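Side-chain contacts in ESX-1 secretion-associated protein EspB (Mycobacterium marinum, PDB 7P0Z), which is secreted by the mycobacterial ESX-1 system and assembles into a seven-subunit, channel-like oligomer probably linked to protein transport: residues Gln14-Arg19 / Asn78-Tyr83; Asp21-Pro26 / Thr74-Ala79; Pro35-Gly40 / Asn46-Leu51; Val53-Val58 / Ala205-Gln210; Ala215-Trp220 / Asn266-Leu271. All coordinates share one frame; numbering follows the deposited sequence.

How the contacts relate
The five contacts are spread along an elongated, all-helical chain. Contacts 1 and 2 lie at one end, their centres 9 Å apart, and both pair helix 13-23 with helix 42-81; they share Asn78 and Ala79. The same long helix leads to contact 3, centred 40 Å from contact 2, where the 35-40 loop folds against it. Contact 4, close to the chain's centre, joins this PE helix to PPE helix 181-224. Contact 5 lies further along helix 181-224, within the PPE region, its centre 10 Å from that of contact 3, which it touches. Along the sequence, contacts 1 and 2 enclose contact 3, whereas contact 4 crosses them, tying the PE and PPE parts into one rod.

Contact 1: residues Gln14-Arg19 / Asn78-Tyr83; sequences QEILNR and NAAAAY
Ile16 and Leu17 of helix 13-23 approach the methyl group of Ala80 from two directions. Ile16 CG2 and Leu17 CD2 each lie 4.0 Å from Ala80 CB, and their directions from that carbon are about a right angle apart, so the methyl is touched on two flanks. Leu17 gives only one branch to the contact: its CD1 stays 5.0 Å from Ala80 CB. Alanine at this position lets the backbones come close: the CA atoms of Ile16 and Ala80 are 6.2 Å apart. Ile16 divides its two branches between two partners. Its CG2 stands anti to the backbone N and takes the alanine, while CG1 carries CD1 outward in a fully extended arm (chi2 -180°) toward Tyr83. There CD1 comes to 4.4 Å from Tyr83 CE2, meeting the ring obliquely. The phenolic OH of that tyrosine is hydrogen-bonded to Trp178 NE1, and Trp178 also packs on Ile16; the aromatic pair therefore borders the apolar patch. Trp178 belongs to a Trp-x-Gly sequence and Tyr83 probably to a YxxxD/E element, consistent with the composite export signal of ESX substrates. The helices are thus joined here by dispersion contacts alone, while the aromatic polar groups satisfy each other beside them.

Contact 2: residues Asp21-Pro26 / Thr74-Ala79; sequences DEVEAP and TSLRNA
Arg77 of helix 42-81 is held by Asp21 and Glu24, at the end of helix 13-23, and both use the same terminal nitrogen. Asp21 OD1 lies 2.7 Å from Arg77 NH2 and Glu24 OE2 lies 2.8 Å from it; each bond is a salt bridge, and together they make a three-residue network. Both oxygens arrive at the edge of the guanidinium, near its plane, but they offer themselves differently. The N-H meets Asp21 OD1 nearly in line with its C-O bond, whereas it reaches Glu24 OE2 from 52° above the carboxylate plane. Neither carboxylate is coplanar with the guanidinium; for Asp21 the two planes are 49° apart. Each acid crosses the arginine chain at about a right angle and uses a single oxygen on NH2, so neither forms a paired, two-pronged bridge.

Beside these polar bonds, Val23 CG1 and Leu76 CD1 meet tip to tip at 4.2 Å, forming the apolar floor. Ala20, Gln70 and Ala73 belong to the next shell: Arg77, extended from CG to NE, packs on Ala20 as its end reaches across to helix 13-23. Glu24 is the first residue to leave that helix; its CG sits between the backbone N and carbonyl carbon (chi1 79°), and its side chain leans on Gln70 and Ala73. Val23 is backed by Leu72 and Phe172.

Two carboxylates sharing one guanidinium nitrogen should leave the cluster net negative, while the arginine probably keeps both acids ionised and joins the helix end to helix 42-81.

Contact 3: residues Pro35-Gly40 / Asn46-Leu51; sequences PQAPSG and NAAEQL
The methyl of Ala48 is pressed against the extended Pro35-Ala37 backbone, the tight part of this contact. Ala48 CB lies 3.6 Å from Ala37 N, 3.8 Å from Gln36 C and 3.7 Å from Pro35 O, standing over the face of the peptide that joins Gln36 to Ala37. Because so small a side chain intervenes, the CA atoms of Ala37 and Ala48 are only 5.1 Å apart. The two methyls, Ala37 CB and Ala48 CB, sit beside each other at 4.2 Å. One helical turn on, Leu51 CB meets Pro35 CG at 4.0 Å, the leucine chain crossing the ring obliquely; Met151 packs on both Ala48 and Leu51.

The outer side is looser. Gln36 directs its CB away from the helix and is exposed, making no side-chain contact with residues 46-51, and Glu49 and Asn46 also turn from the loop. These two instead pack on Leu163 and Asn159 of a neighbouring subunit, so the helix serves the loop with one face and the oligomer with another.

No hydrogen bond joins the segments. The loop finds its polar partners elsewhere: Gln36 N bonds Ser150 OG, and backbone bonds link Pro38 to Gln147 and Gly40 to Lys141. The contact is therefore an apolar fit of methyl to peptide face, while the loop's hydrogen bonds go to residues of the PPE part.

Contact 4: residues Val53-Val58 / Ala205-Gln210; sequences VSADNV and ASLAKQ
Leu207 is the side chain that bridges to Ser54 and Ala55, and following it outward shows how little of it does the touching. Its CB points toward helix 42-81, yet Leu207 CB remains 6.0 Å from Ser54 CB, so no contact arises at the root. CG, placed anti to the backbone N (chi1 -162°), carries the chain toward helix 42-81, still without a partner within 4.5 Å among residues 53-58. The fork does the work. CD1 ends 3.7 Å from Ser54 CB, the closest approach of the pair of segments, and meets the carbon rather than the hydroxyl. CD2 turns to the next residue, lying 4.2 Å from Ala55 CA and 4.4 Å from Ala55 CB. The leucine tip thus spans two consecutive residues, both with small side chains that leave the backbone itself within range; the CA atoms of Ala55 and Leu207 are 7.6 Å apart.

Ser54 OG takes part in a separate polar bond: it stands beside its own backbone N (chi1 -81°) and bonds Val274 N of the chain that runs past both helices. Gln210 NE2 makes a matching bond to Glu272 O, binding that same non-helical segment around Glu272-Val274 to helix 181-224.

Helices 42-81 and 181-224 run antiparallel here, one from the PE and one from the PPE part. Trp158 of helix 149-166 packs on Leu207 and Val58, while Val53 and Asn57 face a neighbouring subunit.

Contact 5: residues Ala215-Trp220 / Asn266-Leu271; sequences AQLQLW and NTKADL
Leu217 holds CG anti to its amide nitrogen (chi1 -174°) and turns its fork by chi2 63°, which sends CD2 to Ala269 and leaves CD1 beside Lys268. CD2 lies 3.9 Å from Ala269 CB and 4.0 Å from Ala269 N, so it meets both the methyl and the backbone where helix 244-268 has just ended. The same carbon is 4.2 Å from Lys268 CB. CD1 lies 4.2 Å from Lys268 CB and 4.4 Å from Lys268 CD. That lysine begins by pointing at the leucine but then runs on, extended through chi2 and chi3, and carries its ammonium away from the contact; only its hydrocarbon part packs here.

No hydrogen bond crosses between the two segments. Polar fastening comes from the next shell, where Gln218 OE1 bonds Tyr265 OH and Gln218 NE2 bonds Gln147 OE1. Tyr265 packs on Leu217, while Met214 packs on Ala269. Past the helix end, Leu271 tucks against Ala47 and Leu51 of helix 42-81. On another flank Gln216 and Leu219 face a neighbouring subunit.

The two segments run antiparallel, and the chain between them is largely helical, passing through helix 228-237. This is hairpin packing within the PPE domain, in which the last long helix folds back along helix 181-224 and ends where the chain rejoins the PE helix in the body of the bundle.

Contact 1: residues Gln14-Arg19 / Asn78-Tyr83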
# COMPACT_ATOMS: atom_id res chain seq x y z
N GLN A 14 23.94 24.54 40.51
CA GLN A 14 24.61 25.38 39.52
C GLN A 14 24.52 24.76 38.14
O GLN A 14 24.38 25.48 37.14
CB GLN A 14 26.05 25.62 39.92
CG GLN A 14 26.68 26.81 39.25
CD GLN A 14 25.83 28.05 39.31
OE1 GLN A 14 25.29 28.40 40.35
NE2 GLN A 14 25.72 28.73 38.20
N GLU A 15 24.57 23.43 38.05
CA GLU A 15 24.37 22.79 36.77
C GLU A 15 22.99 23.10 36.22
O GLU A 15 22.84 23.42 35.03
CB GLU A 15 24.54 21.28 36.90
CG GLU A 15 24.50 20.59 35.55
CD GLU A 15 23.95 19.19 35.60
OE1 GLU A 15 22.73 19.02 35.73
OE2 GLU A 15 24.74 18.24 35.47
N ILE A 16 21.97 23.05 37.06
CA ILE A 16 20.62 23.33 36.59
C ILE A 16 20.50 24.77 36.13
O ILE A 16 19.90 25.05 35.09
CB ILE A 16 19.60 22.98 37.68
CG1 ILE A 16 19.88 21.60 38.23
CG2 ILE A 16 18.20 23.03 37.13
CD1 ILE A 16 18.92 21.18 39.28
N LEU A 17 21.05 25.71 36.88
CA LEU A 17 20.94 27.10 36.47
C LEU A 17 21.68 27.36 35.16
O LEU A 17 21.19 28.10 34.30
CB LEU A 17 21.46 28.03 37.57
CG LEU A 17 20.61 27.99 38.82
CD1 LEU A 17 21.31 28.66 39.95
CD2 LEU A 17 19.27 28.62 38.58
N ASN A 18 22.85 26.76 35.00
CA ASN A 18 23.57 26.93 33.75
C ASN A 18 22.78 26.35 32.59
O ASN A 18 22.73 26.94 31.51
CB ASN A 18 24.94 26.28 33.84
CG ASN A 18 25.89 27.06 34.68
OD1 ASN A 18 25.68 28.24 34.94
ND2 ASN A 18 26.95 26.42 35.10
N ARG A 19 22.16 25.20 32.79
CA ARG A 19 21.36 24.61 31.73
C ARG A 19 20.15 25.46 31.42
O ARG A 19 19.73 25.54 30.26
CB ARG A 19 20.96 23.20 32.13
CG ARG A 19 22.11 22.25 32.18
CD ARG A 19 22.87 22.19 30.88
NE ARG A 19 22.01 21.78 29.79
CZ ARG A 19 21.69 20.53 29.52
NH1 ARG A 19 22.16 19.55 30.27
NH2 ARG A 19 20.88 20.25 28.52
N ASN A 78 12.85 27.24 38.82
CA ASN A 78 12.05 26.88 39.98
C ASN A 78 12.50 25.54 40.55
O ASN A 78 12.65 25.39 41.78
CB ASN A 78 10.58 26.85 39.60
CG ASN A 78 10.05 28.20 39.22
OD1 ASN A 78 10.72 29.21 39.39
ND2 ASN A 78 8.84 28.23 38.70
N ALA A 79 12.72 24.57 39.69
CA ALA A 79 13.19 23.27 40.15
C ALA A 79 14.51 23.39 40.88
O ALA A 79 14.77 22.66 41.83
CB ALA A 79 13.31 22.32 38.97
N ALA A 80 15.37 24.29 40.43
CA ALA A 80 16.62 24.53 41.14
C ALA A 80 16.37 25.14 42.50
O ALA A 80 16.99 24.76 43.49
CB ALA A 80 17.52 25.42 40.31
N ALA A 81 15.44 26.09 42.58
CA ALA A 81 15.12 26.70 43.86
C ALA A 81 14.51 25.71 44.83
O ALA A 81 14.43 26.01 46.01
CB ALA A 81 14.17 27.86 43.67
N ALA A 82 14.10 24.54 44.36
CA ALA A 82 13.62 23.53 45.29
C ALA A 82 14.68 23.05 46.28
O ALA A 82 14.33 22.38 47.24
CB ALA A 82 13.10 22.32 44.54
N TYR A 83 15.95 23.34 46.06
CA TYR A 83 16.98 22.84 46.96
C TYR A 83 17.42 23.86 47.99
O TYR A 83 17.27 23.64 49.19
CB TYR A 83 18.18 22.33 46.16
CG TYR A 83 17.74 21.24 45.28
CD1 TYR A 83 17.48 19.99 45.80
CD2 TYR A 83 17.47 21.46 43.95
CE1 TYR A 83 17.04 19.00 45.02
CE2 TYR A 83 17.02 20.46 43.15
CZ TYR A 83 16.81 19.23 43.69
OH TYR A 83 16.36 18.22 42.89

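Contact 2: residues Asp21-Pro26 / Thr74-Ala79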
# COMPACT_ATOMS: atom_id res chain seq x y z
N ASP A 21 20.01 28.75 31.61
CA ASP A 21 20.45 29.83 30.74
C ASP A 21 20.78 29.33 29.34
O ASP A 21 20.53 30.03 28.37
CB ASP A 21 21.64 30.54 31.33
CG ASP A 21 21.24 31.45 32.45
OD1 ASP A 21 20.04 31.74 32.58
OD2 ASP A 21 22.13 31.87 33.22
N GLU A 22 21.32 28.12 29.23
CA GLU A 22 21.66 27.60 27.92
C GLU A 22 20.43 27.28 27.08
O GLU A 22 20.47 27.39 25.85
CB GLU A 22 22.53 26.36 28.07
CG GLU A 22 22.98 25.80 26.75
CD GLU A 22 23.86 24.58 26.87
OE1 GLU A 22 24.19 24.19 28.01
OE2 GLU A 22 24.19 23.99 25.83
N VAL A 23 19.33 26.89 27.71
CA VAL A 23 18.23 26.39 26.91
C VAL A 23 17.43 27.53 26.30
O VAL A 23 16.81 27.35 25.25
CB VAL A 23 17.34 25.46 27.75
CG1 VAL A 23 16.49 26.25 28.71
CG2 VAL A 23 16.49 24.60 26.86
N GLU A 24 17.43 28.70 26.92
CA GLU A 24 16.69 29.83 26.39
C GLU A 24 17.58 30.84 25.70
O GLU A 24 17.12 31.94 25.41
CB GLU A 24 15.89 30.51 27.50
CG GLU A 24 16.74 31.41 28.36
CD GLU A 24 15.93 32.19 29.35
OE1 GLU A 24 14.70 32.26 29.20
OE2 GLU A 24 16.53 32.77 30.27
N ALA A 25 18.83 30.51 25.45
CA ALA A 25 19.65 31.39 24.65
C ALA A 25 19.08 31.46 23.24
O ALA A 25 18.45 30.51 22.78
CB ALA A 25 21.08 30.89 24.61
N PRO A 26 19.24 32.58 22.54
CA PRO A 26 18.69 32.68 21.19
C PRO A 26 19.26 31.61 20.28
O PRO A 26 20.44 31.28 20.34
CB PRO A 26 19.11 34.08 20.74
CG PRO A 26 20.23 34.42 21.60
CD PRO A 26 19.98 33.79 22.91
N THR A 74 12.25 28.93 32.91
CA THR A 74 11.65 29.31 34.18
C THR A 74 11.36 28.09 35.04
O THR A 74 11.62 28.10 36.24
CB THR A 74 10.38 30.11 33.94
OG1 THR A 74 10.70 31.26 33.15
CG2 THR A 74 9.80 30.56 35.22
N SER A 75 10.82 27.03 34.45
CA SER A 75 10.55 25.84 35.23
C SER A 75 11.84 25.25 35.79
O SER A 75 11.86 24.74 36.91
CB SER A 75 9.80 24.81 34.41
OG SER A 75 8.49 25.24 34.16
N LEU A 76 12.91 25.28 35.01
CA LEU A 76 14.18 24.78 35.52
C LEU A 76 14.68 25.60 36.69
O LEU A 76 15.22 25.06 37.65
CB LEU A 76 15.22 24.75 34.42
CG LEU A 76 15.03 23.69 33.35
CD1 LEU A 76 15.92 24.00 32.18
CD2 LEU A 76 15.34 22.34 33.89
N ARG A 77 14.53 26.92 36.62
CA ARG A 77 14.96 27.75 37.73
C ARG A 77 14.14 27.47 38.98
O ARG A 77 14.68 27.45 40.09
CB ARG A 77 14.90 29.21 37.35
CG ARG A 77 15.90 29.53 36.32
CD ARG A 77 16.00 30.97 36.08
NE ARG A 77 16.88 31.21 34.95
CZ ARG A 77 16.45 31.46 33.73
NH1 ARG A 77 15.15 31.52 33.50
NH2 ARG A 77 17.31 31.67 32.75
N ASN A 78 12.85 27.24 38.82
CA ASN A 78 12.05 26.88 39.98
C ASN A 78 12.50 25.54 40.55
O ASN A 78 12.65 25.39 41.78
CB ASN A 78 10.58 26.85 39.60
CG ASN A 78 10.05 28.20 39.22
OD1 ASN A 78 10.72 29.21 39.39
ND2 ASN A 78 8.84 28.23 38.70
N ALA A 79 12.72 24.57 39.69
CA ALA A 79 13.19 23.27 40.15
C ALA A 79 14.51 23.39 40.88
O ALA A 79 14.77 22.66 41.83
CB ALA A 79 13.31 22.32 38.97

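Contact 3: residues Pro35-Gly40 / Asn46-Leu51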
# COMPACT_ATOMS: atom_id res chain seq x y z
N PRO A 35 11.16 35.82 -1.64
CA PRO A 35 11.48 35.26 -2.96
C PRO A 35 10.55 35.82 -4.03
O PRO A 35 9.34 35.88 -3.85
CB PRO A 35 11.27 33.76 -2.76
CG PRO A 35 10.20 33.70 -1.71
CD PRO A 35 10.34 34.90 -0.83
N GLN A 36 11.13 36.22 -5.15
CA GLN A 36 10.35 36.76 -6.25
C GLN A 36 9.98 35.68 -7.25
O GLN A 36 10.57 34.61 -7.28
CB GLN A 36 11.10 37.87 -6.96
CG GLN A 36 11.74 38.84 -6.05
CD GLN A 36 10.74 39.45 -5.10
OE1 GLN A 36 9.58 39.63 -5.44
NE2 GLN A 36 11.19 39.77 -3.91
N ALA A 37 8.99 35.99 -8.06
CA ALA A 37 8.56 35.06 -9.08
C ALA A 37 9.66 34.88 -10.11
O ALA A 37 10.26 35.86 -10.54
CB ALA A 37 7.30 35.57 -9.76
N PRO A 38 9.97 33.65 -10.49
CA PRO A 38 11.05 33.44 -11.47
C PRO A 38 10.75 34.01 -12.84
O PRO A 38 11.68 34.37 -13.56
CB PRO A 38 11.18 31.92 -11.51
CG PRO A 38 10.45 31.43 -10.33
CD PRO A 38 9.38 32.40 -10.04
N SER A 39 9.48 34.09 -13.23
CA SER A 39 9.11 34.57 -14.55
C SER A 39 7.90 35.46 -14.40
O SER A 39 7.57 35.91 -13.30
CB SER A 39 8.84 33.41 -15.50
OG SER A 39 7.56 32.88 -15.27
N GLY A 40 7.23 35.73 -15.51
CA GLY A 40 6.01 36.50 -15.53
C GLY A 40 4.76 35.68 -15.57
O GLY A 40 3.67 36.23 -15.53
N ASN A 46 2.05 32.81 -8.29
CA ASN A 46 1.39 32.03 -7.25
C ASN A 46 2.40 31.26 -6.43
O ASN A 46 2.28 31.20 -5.21
CB ASN A 46 0.40 31.07 -7.87
CG ASN A 46 -0.83 31.74 -8.32
OD1 ASN A 46 -0.92 32.96 -8.30
ND2 ASN A 46 -1.79 30.97 -8.76
N ALA A 47 3.37 30.64 -7.08
CA ALA A 47 4.36 29.86 -6.36
C ALA A 47 5.19 30.74 -5.45
O ALA A 47 5.48 30.38 -4.31
CB ALA A 47 5.24 29.11 -7.35
N ALA A 48 5.60 31.90 -5.95
CA ALA A 48 6.38 32.80 -5.12
C ALA A 48 5.58 33.26 -3.91
O ALA A 48 6.11 33.35 -2.80
CB ALA A 48 6.86 33.99 -5.93
N GLU A 49 4.30 33.55 -4.11
CA GLU A 49 3.50 33.99 -2.99
C GLU A 49 3.26 32.86 -2.00
O GLU A 49 3.25 33.08 -0.79
CB GLU A 49 2.20 34.57 -3.49
CG GLU A 49 2.28 36.04 -3.61
CD GLU A 49 1.40 36.57 -4.69
OE1 GLU A 49 0.45 35.86 -5.08
OE2 GLU A 49 1.64 37.70 -5.16
N GLN A 50 3.07 31.64 -2.49
CA GLN A 50 2.95 30.50 -1.60
C GLN A 50 4.20 30.34 -0.76
O GLN A 50 4.12 30.10 0.45
CB GLN A 50 2.69 29.23 -2.41
CG GLN A 50 2.57 27.96 -1.59
CD GLN A 50 1.47 28.02 -0.55
OE1 GLN A 50 0.30 27.90 -0.88
NE2 GLN A 50 1.83 28.20 0.69
N LEU A 51 5.38 30.48 -1.37
CA LEU A 51 6.62 30.40 -0.62
C LEU A 51 6.73 31.51 0.41
O LEU A 51 7.16 31.27 1.54
CB LEU A 51 7.82 30.46 -1.56
CG LEU A 51 8.14 29.16 -2.26
CD1 LEU A 51 9.30 29.32 -3.19
CD2 LEU A 51 8.44 28.10 -1.23

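Contact 4: residues Val53-Val58 / Ala205-Gln210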
# COMPACT_ATOMS: atom_id res chain seq x y z
N VAL A 53 4.34 33.07 1.96
CA VAL A 53 3.41 32.80 3.05
C VAL A 53 3.93 31.67 3.92
O VAL A 53 3.85 31.73 5.15
CB VAL A 53 2.01 32.50 2.50
CG1 VAL A 53 1.08 32.18 3.61
CG2 VAL A 53 1.49 33.70 1.77
N SER A 54 4.45 30.61 3.31
CA SER A 54 5.00 29.52 4.10
C SER A 54 6.16 29.98 4.95
O SER A 54 6.29 29.57 6.11
CB SER A 54 5.43 28.39 3.18
OG SER A 54 4.33 27.59 2.81
N ALA A 55 7.01 30.84 4.41
CA ALA A 55 8.12 31.36 5.19
C ALA A 55 7.63 32.18 6.38
O ALA A 55 8.14 32.02 7.50
CB ALA A 55 9.03 32.21 4.30
N ASP A 56 6.66 33.05 6.15
CA ASP A 56 6.08 33.81 7.25
C ASP A 56 5.51 32.89 8.33
O ASP A 56 5.69 33.14 9.53
CB ASP A 56 4.99 34.73 6.73
CG ASP A 56 5.54 35.98 6.12
OD1 ASP A 56 6.60 36.44 6.58
OD2 ASP A 56 4.93 36.51 5.18
N ASN A 57 4.83 31.83 7.92
CA ASN A 57 4.22 30.96 8.91
C ASN A 57 5.27 30.21 9.71
O ASN A 57 5.11 30.02 10.93
CB ASN A 57 3.25 30.02 8.20
CG ASN A 57 1.99 30.73 7.79
OD1 ASN A 57 1.89 31.94 7.88
ND2 ASN A 57 1.02 29.97 7.31
N VAL A 58 6.35 29.80 9.06
CA VAL A 58 7.43 29.15 9.78
C VAL A 58 8.07 30.10 10.78
O VAL A 58 8.37 29.73 11.92
CB VAL A 58 8.45 28.57 8.79
CG1 VAL A 58 9.74 28.24 9.49
CG2 VAL A 58 7.88 27.36 8.11
N ALA A 205 13.93 22.64 5.67
CA ALA A 205 14.53 21.94 4.54
C ALA A 205 13.54 21.79 3.41
O ALA A 205 13.89 21.99 2.25
CB ALA A 205 15.05 20.58 4.98
N SER A 206 12.31 21.42 3.72
CA SER A 206 11.32 21.25 2.67
C SER A 206 11.02 22.58 1.99
O SER A 206 10.75 22.62 0.79
CB SER A 206 10.06 20.63 3.24
OG SER A 206 9.20 21.62 3.73
N LEU A 207 11.09 23.66 2.74
CA LEU A 207 10.93 24.98 2.16
C LEU A 207 12.02 25.26 1.13
O LEU A 207 11.75 25.68 -0.00
CB LEU A 207 10.97 26.00 3.28
CG LEU A 207 10.43 27.38 3.06
CD1 LEU A 207 8.94 27.27 2.85
CD2 LEU A 207 10.74 28.21 4.26
N ALA A 208 13.27 25.02 1.52
CA ALA A 208 14.37 25.24 0.59
C ALA A 208 14.27 24.31 -0.60
O ALA A 208 14.59 24.69 -1.73
CB ALA A 208 15.71 25.06 1.30
N LYS A 209 13.82 23.09 -0.36
CA LYS A 209 13.66 22.13 -1.43
C LYS A 209 12.65 22.62 -2.46
O LYS A 209 12.88 22.51 -3.67
CB LYS A 209 13.24 20.80 -0.85
CG LYS A 209 13.12 19.74 -1.85
CD LYS A 209 12.63 18.46 -1.26
CE LYS A 209 12.39 17.46 -2.36
NZ LYS A 209 11.82 16.19 -1.86
N GLN A 210 11.53 23.18 -2.00
CA GLN A 210 10.56 23.73 -2.93
C GLN A 210 11.12 24.90 -3.71
O GLN A 210 10.86 25.04 -4.91
CB GLN A 210 9.31 24.16 -2.19
CG GLN A 210 8.44 23.05 -1.73
CD GLN A 210 7.20 23.57 -1.09
OE1 GLN A 210 7.21 24.65 -0.53
NE2 GLN A 210 6.12 22.83 -1.18

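Contact 5: residues Ala215-Trp220 / Asn266-Leu271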
# COMPACT_ATOMS: atom_id res chain seq x y z
N ALA A 215 13.31 26.93 -9.05
CA ALA A 215 14.41 27.36 -9.91
C ALA A 215 14.67 26.35 -11.03
O ALA A 215 14.85 26.73 -12.20
CB ALA A 215 15.66 27.59 -9.08
N GLN A 216 14.69 25.07 -10.70
CA GLN A 216 14.94 24.08 -11.74
C GLN A 216 13.80 24.04 -12.74
O GLN A 216 14.02 23.78 -13.93
CB GLN A 216 15.18 22.71 -11.15
CG GLN A 216 16.40 22.70 -10.34
CD GLN A 216 17.56 23.32 -11.08
OE1 GLN A 216 18.00 24.41 -10.75
NE2 GLN A 216 18.05 22.62 -12.09
N LEU A 217 12.57 24.25 -12.28
CA LEU A 217 11.45 24.31 -13.19
C LEU A 217 11.59 25.46 -14.16
O LEU A 217 11.28 25.32 -15.35
CB LEU A 217 10.15 24.45 -12.41
CG LEU A 217 8.89 24.37 -13.28
CD1 LEU A 217 8.77 23.00 -13.95
CD2 LEU A 217 7.65 24.72 -12.50
N GLN A 218 12.04 26.61 -13.68
CA GLN A 218 12.24 27.73 -14.57
C GLN A 218 13.27 27.41 -15.64
O GLN A 218 13.07 27.71 -16.81
CB GLN A 218 12.66 28.96 -13.77
CG GLN A 218 12.83 30.20 -14.61
CD GLN A 218 11.53 30.65 -15.23
OE1 GLN A 218 10.45 30.35 -14.74
NE2 GLN A 218 11.62 31.40 -16.31
N LEU A 219 14.37 26.77 -15.25
CA LEU A 219 15.36 26.41 -16.26
C LEU A 219 14.80 25.41 -17.26
O LEU A 219 15.02 25.53 -18.47
CB LEU A 219 16.61 25.84 -15.60
CG LEU A 219 17.36 26.86 -14.77
CD1 LEU A 219 18.66 26.29 -14.33
CD2 LEU A 219 17.55 28.12 -15.54
N TRP A 220 14.09 24.40 -16.77
CA TRP A 220 13.56 23.37 -17.65
C TRP A 220 12.59 23.97 -18.65
O TRP A 220 12.61 23.62 -19.84
CB TRP A 220 12.87 22.32 -16.80
CG TRP A 220 12.12 21.35 -17.57
CD1 TRP A 220 12.58 20.18 -18.04
CD2 TRP A 220 10.77 21.45 -17.96
NE1 TRP A 220 11.59 19.53 -18.71
CE2 TRP A 220 10.46 20.30 -18.68
CE3 TRP A 220 9.77 22.41 -17.78
CZ2 TRP A 220 9.22 20.07 -19.21
CZ3 TRP A 220 8.55 22.19 -18.31
CH2 TRP A 220 8.28 21.03 -19.03
N ASN A 266 2.41 24.87 -15.23
CA ASN A 266 1.33 25.29 -14.36
C ASN A 266 1.01 24.22 -13.35
O ASN A 266 0.62 24.54 -12.22
CB ASN A 266 0.11 25.63 -15.19
CG ASN A 266 0.26 26.93 -15.88
OD1 ASN A 266 1.20 27.67 -15.62
ND2 ASN A 266 -0.64 27.23 -16.80
N THR A 267 1.16 22.96 -13.70
CA THR A 267 0.81 22.00 -12.67
C THR A 267 1.95 21.79 -11.69
O THR A 267 1.72 21.64 -10.50
CB THR A 267 0.39 20.68 -13.28
OG1 THR A 267 1.45 20.15 -14.07
CG2 THR A 267 -0.80 20.91 -14.14
N LYS A 268 3.19 21.77 -12.16
CA LYS A 268 4.27 21.52 -11.23
C LYS A 268 4.57 22.72 -10.36
O LYS A 268 5.16 22.55 -9.29
CB LYS A 268 5.52 21.11 -11.97
CG LYS A 268 5.43 19.75 -12.53
CD LYS A 268 6.75 19.27 -12.97
CE LYS A 268 6.60 17.93 -13.58
NZ LYS A 268 6.06 16.98 -12.61
N ALA A 269 4.18 23.91 -10.76
CA ALA A 269 4.39 25.08 -9.95
C ALA A 269 3.32 25.28 -8.91
O ALA A 269 3.17 26.37 -8.38
CB ALA A 269 4.48 26.33 -10.82
N ASP A 270 2.55 24.25 -8.61
CA ASP A 270 1.52 24.32 -7.59
C ASP A 270 2.10 23.75 -6.31
O ASP A 270 2.16 22.53 -6.14
CB ASP A 270 0.29 23.57 -8.05
CG ASP A 270 -0.96 24.08 -7.41
OD1 ASP A 270 -1.11 25.31 -7.31
OD2 ASP A 270 -1.79 23.25 -7.00
N LEU A 271 2.54 24.62 -5.42
CA LEU A 271 3.30 24.21 -4.26
C LEU A 271 2.42 23.92 -3.07
O LEU A 271 1.43 24.61 -2.83
CB LEU A 271 4.32 25.28 -3.89
CG LEU A 271 5.37 25.42 -4.97
CD1 LEU A 271 6.35 26.50 -4.61
CD2 LEU A 271 6.06 24.09 -5.15